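Local atomic coordinates of binary enterotoxin of Clostridium perfringens component a (Clostridium perfringens, PDB entry 5WTZ), a protein that binds NAD+ and, as the enzymatic component of an iota-like binary enterotoxin, ADP-ribosylates actin. Residues Thr40-Tyr45 and Arg179-Gln184; Asn44-Ser49 and Tyr171-Glu176; Gln107-Ser112 and Leu154-His159; Thr191-Val196 and Gln202-Asp207. All coordinates share one frame; numbering follows the deposited sequence.

All four interactions lie in the N-terminal of two ADP-ribosyltransferase-like regions, away from the NAD pocket, whose residues fall between L250 and E384. They form two pairs. Interactions 1 and 2 share N44 and Y45 of helix 36-61; their centres are 8 Å apart, and R179 N lies 3.0 Å from Y171 O, a probable hydrogen bond between neighbouring strands of the three-stranded sheet. Interactions 3 and 4 meet in the five-stranded sheet, centres 9 Å apart, where H159 ND1 is 2.8 Å from D207 OD1, another probable hydrogen bond. Centre-to-centre distances between the pairs are about 27 to 28 Å, and the closest atoms, between interactions 1 and 3, remain about 9 Å apart.

Interaction 1 (Thr40-Tyr45 and Arg179-Gln184); sequences TSINNY and RVLIDQ
L181 and Y45 reach each other because both extend trans from their backbones: the CG of L181 stands opposite its own N (chi1 -178°), and the Y45 ring leaves the helix the same way (chi1 -173°). This is helix-on-sheet packing in the N-terminal ADP-ribosyltransferase-like region. Helix 36-61 lies over the antiparallel sheet of strands 141-144, 179-182 and 168-171, and L181 belongs to its central strand.

The two methyls of L181 divide the work. CD1 is 3.5 Å from Y45 CE2 and 3.7 Å from Y45 CZ, so it meets the far half of the ring at a slant. CD2 meets I42, lying 3.7 Å from I42 CD1, and is 4.0 Å from Y45 CD2. I42 and L181 run past each other in opposite senses, methyl end against methyl end. Since I42 and Y45 are three residues apart, they sit on one side of the helix, and the forked L181 end enters between them. The CA atoms of I42 and L181 remain 9.5 Å apart, which shows that side chains alone bridge the elements, and the 138 Å² buried is correspondingly modest.

All three touching residues are buried. I42 also packs on I79 and A82 of helix 70-83, and V83 of that helix touches L181, which extends the apolar layer. The phenol is satisfied beyond the contact: its OH is hydrogen-bonded to D142, whose carboxylate also forms a salt bridge with R179. That negative group would be expected to polarise the phenol O-H. Along the ring's outer end, L181 CD1 still lies 3.9 Å from Y45 OH.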
loop_
_atom_site.group_PDB
_atom_site.type_symbol
_atom_site.label_atom_id
_atom_site.label_comp_id
_atom_site.label_asym_id
_atom_site.label_seq_id
_atom_site.Cartn_x
_atom_site.Cartn_y
_atom_site.Cartn_z
ATOM N N THR A 40 20.498 -2.853 -18.927
ATOM C CA THR A 40 20.124 -4.262 -18.831
ATOM C C THR A 40 18.990 -4.487 -17.832
ATOM O O THR A 40 18.219 -5.426 -17.975
ATOM C CB THR A 40 21.319 -5.141 -18.437
ATOM O OG1 THR A 40 21.726 -4.827 -17.102
ATOM C CG2 THR A 40 22.472 -4.910 -19.379
ATOM N N SER A 41 18.872 -3.629 -16.826
ATOM C CA SER A 41 17.766 -3.765 -15.875
ATOM C C SER A 41 16.454 -3.251 -16.464
ATOM O O SER A 41 15.401 -3.848 -16.257
ATOM C CB SER A 41 18.083 -3.051 -14.562
ATOM O OG SER A 41 18.902 -3.870 -13.743
ATOM N N ILE A 42 16.514 -2.160 -17.217
ATOM C CA ILE A 42 15.342 -1.715 -17.960
ATOM C C ILE A 42 14.942 -2.774 -18.999
ATOM O O ILE A 42 13.756 -3.036 -19.213
ATOM C CB ILE A 42 15.591 -0.356 -18.646
ATOM C CG1 ILE A 42 15.584 0.763 -17.604
ATOM C CG2 ILE A 42 14.560 -0.090 -19.738
ATOM C CD1 ILE A 42 14.342 0.781 -16.737
ATOM N N ASN A 43 15.934 -3.400 -19.629
ATOM C CA ASN A 43 15.651 -4.484 -20.562
ATOM C C ASN A 43 14.976 -5.660 -19.870
ATOM O O ASN A 43 14.089 -6.295 -20.434
ATOM C CB ASN A 43 16.933 -4.947 -21.259
ATOM C CG ASN A 43 17.209 -4.185 -22.536
ATOM O OD1 ASN A 43 16.285 -3.751 -23.224
ATOM N ND2 ASN A 43 18.485 -4.034 -22.874
ATOM N N ASN A 44 15.399 -5.946 -18.643
ATOM C CA ASN A 44 14.774 -6.989 -17.838
ATOM C C ASN A 44 13.321 -6.638 -17.496
ATOM O O ASN A 44 12.473 -7.519 -17.374
ATOM C CB ASN A 44 15.563 -7.235 -16.544
ATOM C CG ASN A 44 16.891 -7.953 -16.778
ATOM O OD1 ASN A 44 17.152 -8.501 -17.859
ATOM N ND2 ASN A 44 17.735 -7.967 -15.749
ATOM N N TYR A 45 13.029 -5.350 -17.357
ATOM C CA TYR A 45 11.661 -4.946 -17.041
ATOM C C TYR A 45 10.764 -5.110 -18.275
ATOM O O TYR A 45 9.617 -5.543 -18.161
ATOM C CB TYR A 45 11.604 -3.501 -16.510
ATOM C CG TYR A 45 10.224 -3.128 -16.020
ATOM C CD1 TYR A 45 9.816 -3.443 -14.730
ATOM C CD2 TYR A 45 9.319 -2.484 -16.856
ATOM C CE1 TYR A 45 8.531 -3.115 -14.276
ATOM C CE2 TYR A 45 8.048 -2.150 -16.418
ATOM C CZ TYR A 45 7.658 -2.469 -15.138
ATOM O OH TYR A 45 6.384 -2.146 -14.730
ATOM N N ARG A 179 5.559 3.529 -24.038
ATOM C CA ARG A 179 5.106 3.451 -22.648
ATOM C C ARG A 179 5.872 4.376 -21.700
ATOM O O ARG A 179 6.948 4.885 -22.016
ATOM C CB ARG A 179 5.207 2.009 -22.143
ATOM C CG ARG A 179 4.601 0.995 -23.086
ATOM C CD ARG A 179 4.558 -0.399 -22.471
ATOM N NE ARG A 179 3.754 -0.428 -21.254
ATOM C CZ ARG A 179 2.427 -0.370 -21.242
ATOM N NH1 ARG A 179 1.759 -0.282 -22.381
ATOM N NH2 ARG A 179 1.767 -0.399 -20.094
ATOM N N VAL A 180 5.288 4.584 -20.531
ATOM C CA VAL A 180 5.881 5.421 -19.511
ATOM C C VAL A 180 6.102 4.597 -18.250
ATOM O O VAL A 180 5.181 3.984 -17.730
ATOM C CB VAL A 180 4.986 6.638 -19.203
ATOM C CG1 VAL A 180 5.529 7.415 -18.005
ATOM C CG2 VAL A 180 4.866 7.524 -20.444
ATOM N N LEU A 181 7.332 4.579 -17.767
ATOM C CA LEU A 181 7.668 3.768 -16.618
ATOM C C LEU A 181 7.783 4.645 -15.370
ATOM O O LEU A 181 8.655 5.508 -15.279
ATOM C CB LEU A 181 8.964 3.000 -16.891
ATOM C CG LEU A 181 9.519 2.027 -15.852
ATOM C CD1 LEU A 181 8.450 1.109 -15.310
ATOM C CD2 LEU A 181 10.654 1.225 -16.469
ATOM N N ILE A 182 6.879 4.434 -14.420
ATOM C CA ILE A 182 6.851 5.239 -13.203
ATOM C C ILE A 182 7.556 4.536 -12.044
ATOM O O ILE A 182 7.360 3.341 -11.818
ATOM C CB ILE A 182 5.407 5.563 -12.772
ATOM C CG1 ILE A 182 4.608 6.128 -13.946
ATOM C CG2 ILE A 182 5.406 6.522 -11.589
ATOM C CD1 ILE A 182 3.112 6.000 -13.769
ATOM N N ASP A 183 8.369 5.292 -11.313
ATOM C CA ASP A 183 9.083 4.780 -10.143
ATOM C C ASP A 183 8.180 4.121 -9.083
ATOM O O ASP A 183 6.966 4.355 -9.028
ATOM C CB ASP A 183 9.876 5.924 -9.506
ATOM C CG ASP A 183 11.077 5.442 -8.723
ATOM O OD1 ASP A 183 11.363 4.229 -8.771
ATOM O OD2 ASP A 183 11.742 6.283 -8.073
ATOM N N GLN A 184 8.796 3.287 -8.248
ATOM C CA GLN A 184 8.148 2.694 -7.091
ATOM C C GLN A 184 7.813 3.753 -6.052
ATOM O O GLN A 184 8.392 4.839 -6.068
ATOM C CB GLN A 184 9.049 1.637 -6.445
ATOM C CG GLN A 184 9.026 0.261 -7.076
ATOM C CD GLN A 184 9.697 -0.774 -6.187
ATOM O OE1 GLN A 184 9.038 -1.654 -5.632
ATOM N NE2 GLN A 184 11.012 -0.663 -6.038
#

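Interaction 2 (Asn44-Ser49 and Tyr171-Glu176); sequences NYIKNS and YGNDEE
The Y171 hydroxyl, rather than its ring, meets the Y45 ring, reaching its edge in plane, with Y171 OH 3.4 Å from Y45 CE2. One face of the Y45 ring is occupied from within its own helix by S49 CB, 3.4 Å above the plane and displaced toward the rim. The Y171 ring is approached edge-on by the neighbouring isoleucine: I46 CG1 lies in its plane, 3.6 Å from both CD2 and CE2 of Y171, and a water sits in the plane at the hydroxyl end. The two tyrosine side chains, taken as wholes, cross at about a right angle.

Y171 is the last residue of strand 168-171, where the chain enters the connection to strand 179-182; these are adjacent antiparallel strands, so the connection is a hairpin loop, and it lies alongside helix 36-61. A chi1 of 88° places the Y171 ring between its backbone N and carbonyl carbon, turned toward the helix. G172 follows with phi 133° and psi 177°, backbone angles that suit glycine, since a side chain there would collide with the carbonyl O of Y171.

Farther out, toward solvent, N173 OD1 comes within 3.4 Å of I46 CG2, a polar atom against a methyl. The water joins helix and loop at the hydroxyl: it is 2.5 Å from Y171 OH, short enough for the exact length to be doubtful, and donates a weak bond to Y45 O at 3.4 Å.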
loop_
_atom_site.group_PDB
_atom_site.type_symbol
_atom_site.label_atom_id
_atom_site.label_comp_id
_atom_site.label_asym_id
_atom_site.label_seq_id
_atom_site.Cartn_x
_atom_site.Cartn_y
_atom_site.Cartn_z
ATOM N N ASN A 44 15.399 -5.946 -18.643
ATOM C CA ASN A 44 14.774 -6.989 -17.838
ATOM C C ASN A 44 13.321 -6.638 -17.496
ATOM O O ASN A 44 12.473 -7.519 -17.374
ATOM C CB ASN A 44 15.563 -7.235 -16.544
ATOM C CG ASN A 44 16.891 -7.953 -16.778
ATOM O OD1 ASN A 44 17.152 -8.501 -17.859
ATOM N ND2 ASN A 44 17.735 -7.967 -15.749
ATOM N N TYR A 45 13.029 -5.350 -17.357
ATOM C CA TYR A 45 11.661 -4.946 -17.041
ATOM C C TYR A 45 10.764 -5.110 -18.275
ATOM O O TYR A 45 9.617 -5.543 -18.161
ATOM C CB TYR A 45 11.604 -3.501 -16.510
ATOM C CG TYR A 45 10.224 -3.128 -16.020
ATOM C CD1 TYR A 45 9.816 -3.443 -14.730
ATOM C CD2 TYR A 45 9.319 -2.484 -16.856
ATOM C CE1 TYR A 45 8.531 -3.115 -14.276
ATOM C CE2 TYR A 45 8.048 -2.150 -16.418
ATOM C CZ TYR A 45 7.658 -2.469 -15.138
ATOM O OH TYR A 45 6.384 -2.146 -14.730
ATOM N N ILE A 46 11.276 -4.749 -19.445
ATOM C CA ILE A 46 10.524 -4.959 -20.673
ATOM C C ILE A 46 10.161 -6.436 -20.830
ATOM O O ILE A 46 9.033 -6.753 -21.190
ATOM C CB ILE A 46 11.307 -4.489 -21.902
ATOM C CG1 ILE A 46 11.482 -2.973 -21.875
ATOM C CG2 ILE A 46 10.612 -4.927 -23.191
ATOM C CD1 ILE A 46 12.430 -2.463 -22.928
ATOM N N LYS A 47 11.101 -7.333 -20.519
ATOM C CA LYS A 47 10.920 -8.785 -20.717
ATOM C C LYS A 47 10.034 -9.465 -19.674
ATOM O O LYS A 47 9.270 -10.375 -19.998
ATOM C CB LYS A 47 12.280 -9.488 -20.729
ATOM C CG LYS A 47 13.132 -9.226 -21.967
ATOM C CD LYS A 47 12.742 -10.143 -23.122
ATOM C CE LYS A 47 13.362 -9.679 -24.437
ATOM N NZ LYS A 47 12.937 -8.286 -24.787
ATOM N N ASN A 48 10.147 -9.062 -18.418
ATOM C CA ASN A 48 9.283 -9.655 -17.406
ATOM C C ASN A 48 8.977 -8.732 -16.243
ATOM O O ASN A 48 9.343 -9.019 -15.103
ATOM C CB ASN A 48 9.888 -10.958 -16.879
ATOM C CG ASN A 48 8.826 -12.015 -16.580
ATOM O OD1 ASN A 48 7.770 -11.714 -16.005
ATOM N ND2 ASN A 48 9.094 -13.255 -16.988
ATOM N N SER A 49 8.279 -7.636 -16.534
ATOM C CA SER A 49 7.829 -6.704 -15.511
ATOM C C SER A 49 7.071 -7.384 -14.384
ATOM O O SER A 49 7.232 -7.020 -13.229
ATOM C CB SER A 49 6.951 -5.622 -16.139
ATOM O OG SER A 49 5.852 -6.203 -16.823
ATOM N N TYR A 171 9.849 4.541 -22.702
ATOM C CA TYR A 171 10.511 3.284 -23.032
ATOM C C TYR A 171 9.583 2.351 -23.813
ATOM O O TYR A 171 8.389 2.627 -23.972
ATOM C CB TYR A 171 10.992 2.597 -21.750
ATOM C CG TYR A 171 9.948 1.693 -21.126
ATOM C CD1 TYR A 171 8.839 2.221 -20.478
ATOM C CD2 TYR A 171 10.068 0.308 -21.199
ATOM C CE1 TYR A 171 7.878 1.397 -19.908
ATOM C CE2 TYR A 171 9.117 -0.519 -20.637
ATOM C CZ TYR A 171 8.021 0.028 -19.992
ATOM O OH TYR A 171 7.073 -0.803 -19.433
ATOM N N GLY A 172 10.142 1.246 -24.299
ATOM C CA GLY A 172 9.365 0.237 -24.997
ATOM C C GLY A 172 10.011 -0.219 -26.291
ATOM O O GLY A 172 11.060 0.300 -26.683
ATOM N N ASN A 173 9.384 -1.197 -26.947
ATOM C CA ASN A 173 9.837 -1.685 -28.250
ATOM C C ASN A 173 9.006 -1.090 -29.372
ATOM O O ASN A 173 9.549 -0.550 -30.336
ATOM C CB ASN A 173 9.766 -3.213 -28.331
ATOM C CG ASN A 173 10.577 -3.900 -27.249
ATOM O OD1 ASN A 173 10.051 -4.720 -26.493
ATOM N ND2 ASN A 173 11.864 -3.575 -27.172
ATOM N N ASP A 174 7.686 -1.220 -29.258
ATOM C CA ASP A 174 6.784 -0.542 -30.178
ATOM C C ASP A 174 7.078 0.940 -30.007
ATOM O O ASP A 174 6.963 1.495 -28.906
ATOM C CB ASP A 174 5.316 -0.884 -29.890
ATOM C CG ASP A 174 4.343 -0.202 -30.850
ATOM O OD1 ASP A 174 4.791 0.375 -31.866
ATOM O OD2 ASP A 174 3.121 -0.253 -30.590
ATOM N N GLU A 175 7.476 1.572 -31.102
ATOM C CA GLU A 175 8.099 2.873 -31.026
ATOM C C GLU A 175 7.124 3.964 -31.478
ATOM O O GLU A 175 7.312 5.145 -31.206
ATOM C CB GLU A 175 9.380 2.842 -31.837
ATOM C CG GLU A 175 10.580 2.932 -30.931
ATOM C CD GLU A 175 11.883 3.208 -31.647
ATOM O OE1 GLU A 175 12.725 2.291 -31.692
ATOM O OE2 GLU A 175 12.017 4.313 -32.210
ATOM N N GLU A 176 6.078 3.537 -32.162
ATOM C CA GLU A 176 4.804 4.181 -32.060
ATOM C C GLU A 176 4.220 3.565 -30.777
ATOM O O GLU A 176 4.783 2.589 -30.280
ATOM C CB GLU A 176 3.930 3.904 -33.294
ATOM C CG GLU A 176 4.625 4.062 -34.653
ATOM C CD GLU A 176 5.338 5.391 -34.805
ATOM O OE1 GLU A 176 4.694 6.330 -35.318
ATOM O OE2 GLU A 176 6.525 5.473 -34.436
HETATM O O HOH W 1 7.479 -3.289 -19.640
#

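Interaction 3 (Gln107-Ser112 and Leu154-His159); sequences QNLESS and LPILVH
L109 packs against P155 and I156 mainly through one methyl, and that is where the contact is closest: L109 CD1 lies 3.9 Å from P155 CB and equally 3.9 Å from I156 CG1. The leucine crosses the proline at about a right angle, with L109 CB 4.2 Å from P155 CB. A chi1 of -79° sets CG opposite the carbonyl carbon, and a trans chi2 carries CD1 onward to the start of strand 156-162. The loop between strand 92-98 and helix 120-130 is thus pressed onto the five-stranded sheet of the N-terminal ADP-ribosyltransferase-like region. On the same buried side, L109 also touches A204 of strand 201-211 and A122 of helix 120-130, while I156 packs on F126 and V206.

The loop's outer side is looser. N108 is exposed, and S112 is exposed and poorly ordered. Next to the leucine the chain folds into an Asx turn: E110 N donates to N108 OD1 at 3.0 Å with an N-H...O angle of 147°, and the donor lies in the carbonyl plane on a lone pair of OD1. E110 itself forms a salt bridge with K201 through OE2, beyond the two segments.

Only 101 Å² is buried between the segments, and every touching pair is carbon on carbon. The contact is therefore one of shape rather than directed bonding; directional bonds to the loop come from elsewhere, among them the Asx turn, the E110-K201 salt bridge and backbone bonds of L109 and S111.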
loop_
_atom_site.group_PDB
_atom_site.type_symbol
_atom_site.label_atom_id
_atom_site.label_comp_id
_atom_site.label_asym_id
_atom_site.label_seq_id
_atom_site.Cartn_x
_atom_site.Cartn_y
_atom_site.Cartn_z
ATOM N N GLN A 107 -17.832 -6.192 -7.230
ATOM C CA GLN A 107 -19.071 -6.166 -7.998
ATOM C C GLN A 107 -18.806 -5.939 -9.480
ATOM O O GLN A 107 -17.927 -5.158 -9.855
ATOM C CB GLN A 107 -20.013 -5.078 -7.473
ATOM C CG GLN A 107 -21.354 -5.025 -8.204
ATOM C CD GLN A 107 -22.372 -4.144 -7.503
ATOM O OE1 GLN A 107 -22.012 -3.316 -6.671
ATOM N NE2 GLN A 107 -23.648 -4.329 -7.827
ATOM N N ASN A 108 -19.584 -6.609 -10.323
ATOM C CA ASN A 108 -19.460 -6.451 -11.760
ATOM C C ASN A 108 -19.988 -5.096 -12.220
ATOM O O ASN A 108 -21.112 -4.720 -11.887
ATOM C CB ASN A 108 -20.206 -7.578 -12.475
ATOM C CG ASN A 108 -19.613 -7.901 -13.832
ATOM O OD1 ASN A 108 -19.402 -7.016 -14.663
ATOM N ND2 ASN A 108 -19.325 -9.178 -14.058
ATOM N N LEU A 109 -19.185 -4.364 -12.989
ATOM C CA LEU A 109 -19.604 -3.051 -13.486
ATOM C C LEU A 109 -20.407 -3.148 -14.777
ATOM O O LEU A 109 -21.138 -2.221 -15.141
ATOM C CB LEU A 109 -18.387 -2.151 -13.697
ATOM C CG LEU A 109 -17.833 -1.532 -12.422
ATOM C CD1 LEU A 109 -16.448 -0.950 -12.662
ATOM C CD2 LEU A 109 -18.811 -0.467 -11.921
ATOM N N GLU A 110 -20.276 -4.273 -15.469
ATOM C CA GLU A 110 -21.016 -4.492 -16.699
ATOM C C GLU A 110 -22.476 -4.755 -16.366
ATOM O O GLU A 110 -22.780 -5.593 -15.519
ATOM C CB GLU A 110 -20.421 -5.665 -17.488
ATOM C CG GLU A 110 -19.870 -5.265 -18.845
ATOM C CD GLU A 110 -18.914 -6.290 -19.431
ATOM O OE1 GLU A 110 -19.227 -7.498 -19.379
ATOM O OE2 GLU A 110 -17.851 -5.883 -19.948
ATOM N N SER A 111 -23.378 -4.022 -17.004
ATOM C CA SER A 111 -24.794 -4.323 -16.884
ATOM C C SER A 111 -25.041 -5.745 -17.368
ATOM O O SER A 111 -24.364 -6.220 -18.283
ATOM C CB SER A 111 -25.634 -3.336 -17.690
ATOM O OG SER A 111 -26.917 -3.864 -17.956
ATOM N N SER A 112 -26.000 -6.430 -16.755
ATOM C CA SER A 112 -26.329 -7.785 -17.180
ATOM C C SER A 112 -27.173 -7.783 -18.455
ATOM O O SER A 112 -27.253 -8.798 -19.147
ATOM C CB SER A 112 -27.052 -8.542 -16.063
ATOM O OG SER A 112 -28.257 -7.895 -15.702
ATOM N N LEU A 154 -11.126 -5.421 -19.365
ATOM C CA LEU A 154 -11.210 -4.779 -18.048
ATOM C C LEU A 154 -12.302 -3.692 -18.044
ATOM O O LEU A 154 -12.606 -3.120 -19.090
ATOM C CB LEU A 154 -9.854 -4.170 -17.659
ATOM C CG LEU A 154 -8.641 -5.104 -17.659
ATOM C CD1 LEU A 154 -7.391 -4.324 -17.275
ATOM C CD2 LEU A 154 -8.858 -6.264 -16.697
ATOM N N PRO A 155 -12.896 -3.410 -16.867
ATOM C CA PRO A 155 -14.032 -2.482 -16.731
ATOM C C PRO A 155 -13.681 -1.006 -16.567
ATOM O O PRO A 155 -14.545 -0.150 -16.782
ATOM C CB PRO A 155 -14.718 -2.974 -15.459
ATOM C CG PRO A 155 -13.571 -3.478 -14.624
ATOM C CD PRO A 155 -12.675 -4.175 -15.624
ATOM N N ILE A 156 -12.439 -0.709 -16.209
ATOM C CA ILE A 156 -12.068 0.619 -15.758
ATOM C C ILE A 156 -10.968 1.220 -16.606
ATOM O O ILE A 156 -10.060 0.519 -17.045
ATOM C CB ILE A 156 -11.603 0.572 -14.263
ATOM C CG1 ILE A 156 -12.739 0.066 -13.368
ATOM C CG2 ILE A 156 -11.062 1.930 -13.789
ATOM C CD1 ILE A 156 -12.239 -0.587 -12.039
ATOM N N LEU A 157 -11.077 2.513 -16.871
ATOM C CA LEU A 157 -10.004 3.269 -17.495
ATOM C C LEU A 157 -9.502 4.284 -16.479
ATOM O O LEU A 157 -10.277 5.133 -15.983
ATOM C CB LEU A 157 -10.472 3.979 -18.768
ATOM C CG LEU A 157 -9.478 5.006 -19.339
ATOM C CD1 LEU A 157 -8.217 4.315 -19.866
ATOM C CD2 LEU A 157 -10.114 5.868 -20.432
ATOM N N VAL A 158 -8.214 4.203 -16.155
ATOM C CA VAL A 158 -7.609 5.153 -15.226
ATOM C C VAL A 158 -6.923 6.271 -16.006
ATOM O O VAL A 158 -6.101 6.025 -16.879
ATOM C CB VAL A 158 -6.591 4.484 -14.269
ATOM C CG1 VAL A 158 -6.003 5.512 -13.305
ATOM C CG2 VAL A 158 -7.257 3.355 -13.468
ATOM N N HIS A 159 -7.285 7.497 -15.657
ATOM C CA HIS A 159 -6.742 8.709 -16.238
ATOM C C HIS A 159 -5.959 9.415 -15.127
ATOM O O HIS A 159 -6.527 10.163 -14.339
ATOM C CB HIS A 159 -7.888 9.562 -16.790
ATOM C CG HIS A 159 -7.466 10.862 -17.393
ATOM N ND1 HIS A 159 -8.145 12.036 -17.162
ATOM C CD2 HIS A 159 -6.470 11.165 -18.259
ATOM C CE1 HIS A 159 -7.571 13.017 -17.837
ATOM N NE2 HIS A 159 -6.554 12.514 -18.515
#

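Interaction 4 (Thr191-Val196 and Gln202-Asp207); sequences TGLSIV and QYAKVD
L193 and V206 form the apolar centre: L193 CD1 lies 4.1 Å from V206 CG2 and, less closely, 4.4 Å from A204 CB. I195 and A204 share this face, and helix 120-130 packs on it, F126 against L193 and V206 and I123 against I195. On the reverse face, V196 CG1 is 3.7 Å from K205 CB, and the same methyl also approaches Y203 CB. K205 touches V196 through CB; beyond it the chain is extended and leads the ammonium group away from strand 191-196. At one end of the hairpin the CG2 of I195 rests along the chain of Q202, while Q202 OE1 turns to the backbone N of I118.

These residues belong to a beta hairpin, strands 187-198 and 201-211; strand 201-211 is the middle strand of the five-stranded mixed sheet and 187-198 its neighbour. Their short axes run at 154°, close to antiparallel. Hydrogen-bonded pairs G192-D207, S194-K205 and V196-Y203 alternate with non-hydrogen-bonded pairs L193-V206 and I195-A204; K205 N donates to S194 O at 2.7 Å, and D207 N to G192 O at 3.0 Å. The register slips at the far end, where T191 and G192 both face D207 in a classic beta bulge. T191 N donates to D207 O at 2.8 Å (N-H...O 175°) from above the carbonyl plane, and G192 N makes only a weak bond to the same oxygen.

At the polar edge, D207 OD1 accepts a hydrogen bond from H159 ND1. A water donates to K205 O at 2.7 Å and weakly to D207 OD2, and is also hydrogen-bonded to S194 OG at 3.0 Å.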
loop_
_atom_site.group_PDB
_atom_site.type_symbol
_atom_site.label_atom_id
_atom_site.label_comp_id
_atom_site.label_asym_id
_atom_site.label_seq_id
_atom_site.Cartn_x
_atom_site.Cartn_y
_atom_site.Cartn_z
ATOM N N THR A 191 -9.964 11.461 -8.058
ATOM C CA THR A 191 -10.334 12.865 -8.116
ATOM C C THR A 191 -11.615 13.061 -8.910
ATOM O O THR A 191 -12.113 14.176 -9.018
ATOM C CB THR A 191 -9.213 13.727 -8.760
ATOM O OG1 THR A 191 -8.984 13.297 -10.110
ATOM C CG2 THR A 191 -7.917 13.600 -7.976
ATOM N N GLY A 192 -12.124 11.985 -9.511
ATOM C CA GLY A 192 -13.359 12.068 -10.279
ATOM C C GLY A 192 -13.775 10.719 -10.835
ATOM O O GLY A 192 -12.947 9.814 -10.957
ATOM N N LEU A 193 -15.056 10.590 -11.182
ATOM C CA LEU A 193 -15.604 9.355 -11.735
ATOM C C LEU A 193 -16.694 9.667 -12.749
ATOM O O LEU A 193 -17.548 10.533 -12.529
ATOM C CB LEU A 193 -16.161 8.445 -10.627
ATOM C CG LEU A 193 -16.804 7.115 -11.049
ATOM C CD1 LEU A 193 -15.771 6.046 -11.472
ATOM C CD2 LEU A 193 -17.694 6.553 -9.944
ATOM N N SER A 194 -16.649 8.960 -13.873
ATOM C CA SER A 194 -17.592 9.152 -14.953
ATOM C C SER A 194 -17.550 7.950 -15.872
ATOM O O SER A 194 -16.633 7.134 -15.806
ATOM C CB SER A 194 -17.277 10.427 -15.735
ATOM O OG SER A 194 -15.994 10.339 -16.325
ATOM N N ILE A 195 -18.552 7.841 -16.728
ATOM C CA ILE A 195 -18.570 6.810 -17.741
ATOM C C ILE A 195 -18.015 7.374 -19.042
ATOM O O ILE A 195 -18.326 8.505 -19.432
ATOM C CB ILE A 195 -19.990 6.255 -17.956
ATOM C CG1 ILE A 195 -20.518 5.641 -16.660
ATOM C CG2 ILE A 195 -20.002 5.223 -19.062
ATOM C CD1 ILE A 195 -21.900 5.047 -16.784
ATOM N N VAL A 196 -17.171 6.592 -19.700
ATOM C CA VAL A 196 -16.590 6.989 -20.973
ATOM C C VAL A 196 -16.857 5.878 -21.973
ATOM O O VAL A 196 -16.732 4.694 -21.649
ATOM C CB VAL A 196 -15.056 7.281 -20.867
ATOM C CG1 VAL A 196 -14.265 6.041 -20.442
ATOM C CG2 VAL A 196 -14.516 7.828 -22.176
ATOM N N GLN A 202 -18.881 1.120 -22.881
ATOM C CA GLN A 202 -18.722 1.971 -21.707
ATOM C C GLN A 202 -17.713 1.420 -20.704
ATOM O O GLN A 202 -17.703 0.230 -20.397
ATOM C CB GLN A 202 -20.067 2.179 -21.011
ATOM C CG GLN A 202 -21.030 3.039 -21.807
ATOM C CD GLN A 202 -22.317 3.341 -21.057
ATOM O OE1 GLN A 202 -22.517 2.877 -19.931
ATOM N NE2 GLN A 202 -23.202 4.117 -21.686
ATOM N N TYR A 203 -16.881 2.313 -20.186
ATOM C CA TYR A 203 -15.936 1.977 -19.145
ATOM C C TYR A 203 -16.104 2.967 -18.009
ATOM O O TYR A 203 -16.497 4.109 -18.234
ATOM C CB TYR A 203 -14.498 2.017 -19.669
ATOM C CG TYR A 203 -14.196 1.054 -20.796
ATOM C CD1 TYR A 203 -14.482 1.388 -22.123
ATOM C CD2 TYR A 203 -13.612 -0.188 -20.539
ATOM C CE1 TYR A 203 -14.198 0.507 -23.169
ATOM C CE2 TYR A 203 -13.331 -1.073 -21.576
ATOM C CZ TYR A 203 -13.625 -0.719 -22.887
ATOM O OH TYR A 203 -13.346 -1.586 -23.922
ATOM N N ALA A 204 -15.805 2.534 -16.790
ATOM C CA ALA A 204 -15.748 3.449 -15.662
ATOM C C ALA A 204 -14.416 4.198 -15.698
ATOM O O ALA A 204 -13.353 3.591 -15.532
ATOM C CB ALA A 204 -15.916 2.693 -14.345
ATOM N N LYS A 205 -14.468 5.501 -15.950
ATOM C CA LYS A 205 -13.257 6.305 -16.003
ATOM C C LYS A 205 -12.944 6.912 -14.631
ATOM O O LYS A 205 -13.670 7.771 -14.123
ATOM C CB LYS A 205 -13.388 7.393 -17.059
ATOM C CG LYS A 205 -12.167 8.272 -17.223
ATOM C CD LYS A 205 -12.482 9.416 -18.156
ATOM C CE LYS A 205 -11.489 10.547 -18.013
ATOM N NZ LYS A 205 -11.905 11.730 -18.821
ATOM N N VAL A 206 -11.844 6.461 -14.047
ATOM C CA VAL A 206 -11.356 7.001 -12.786
ATOM C C VAL A 206 -10.303 8.066 -13.073
ATOM O O VAL A 206 -9.222 7.761 -13.597
ATOM C CB VAL A 206 -10.759 5.890 -11.886
ATOM C CG1 VAL A 206 -10.214 6.471 -10.584
ATOM C CG2 VAL A 206 -11.807 4.825 -11.585
ATOM N N ASP A 207 -10.636 9.316 -12.788
ATOM C CA ASP A 207 -9.627 10.361 -12.765
ATOM C C ASP A 207 -8.913 10.234 -11.429
ATOM O O ASP A 207 -9.556 10.018 -10.396
ATOM C CB ASP A 207 -10.234 11.755 -12.916
ATOM C CG ASP A 207 -10.759 12.027 -14.325
ATOM O OD1 ASP A 207 -10.179 11.521 -15.310
ATOM O OD2 ASP A 207 -11.747 12.774 -14.446
HETATM O O HOH W 2 -13.594 10.420 -14.550
#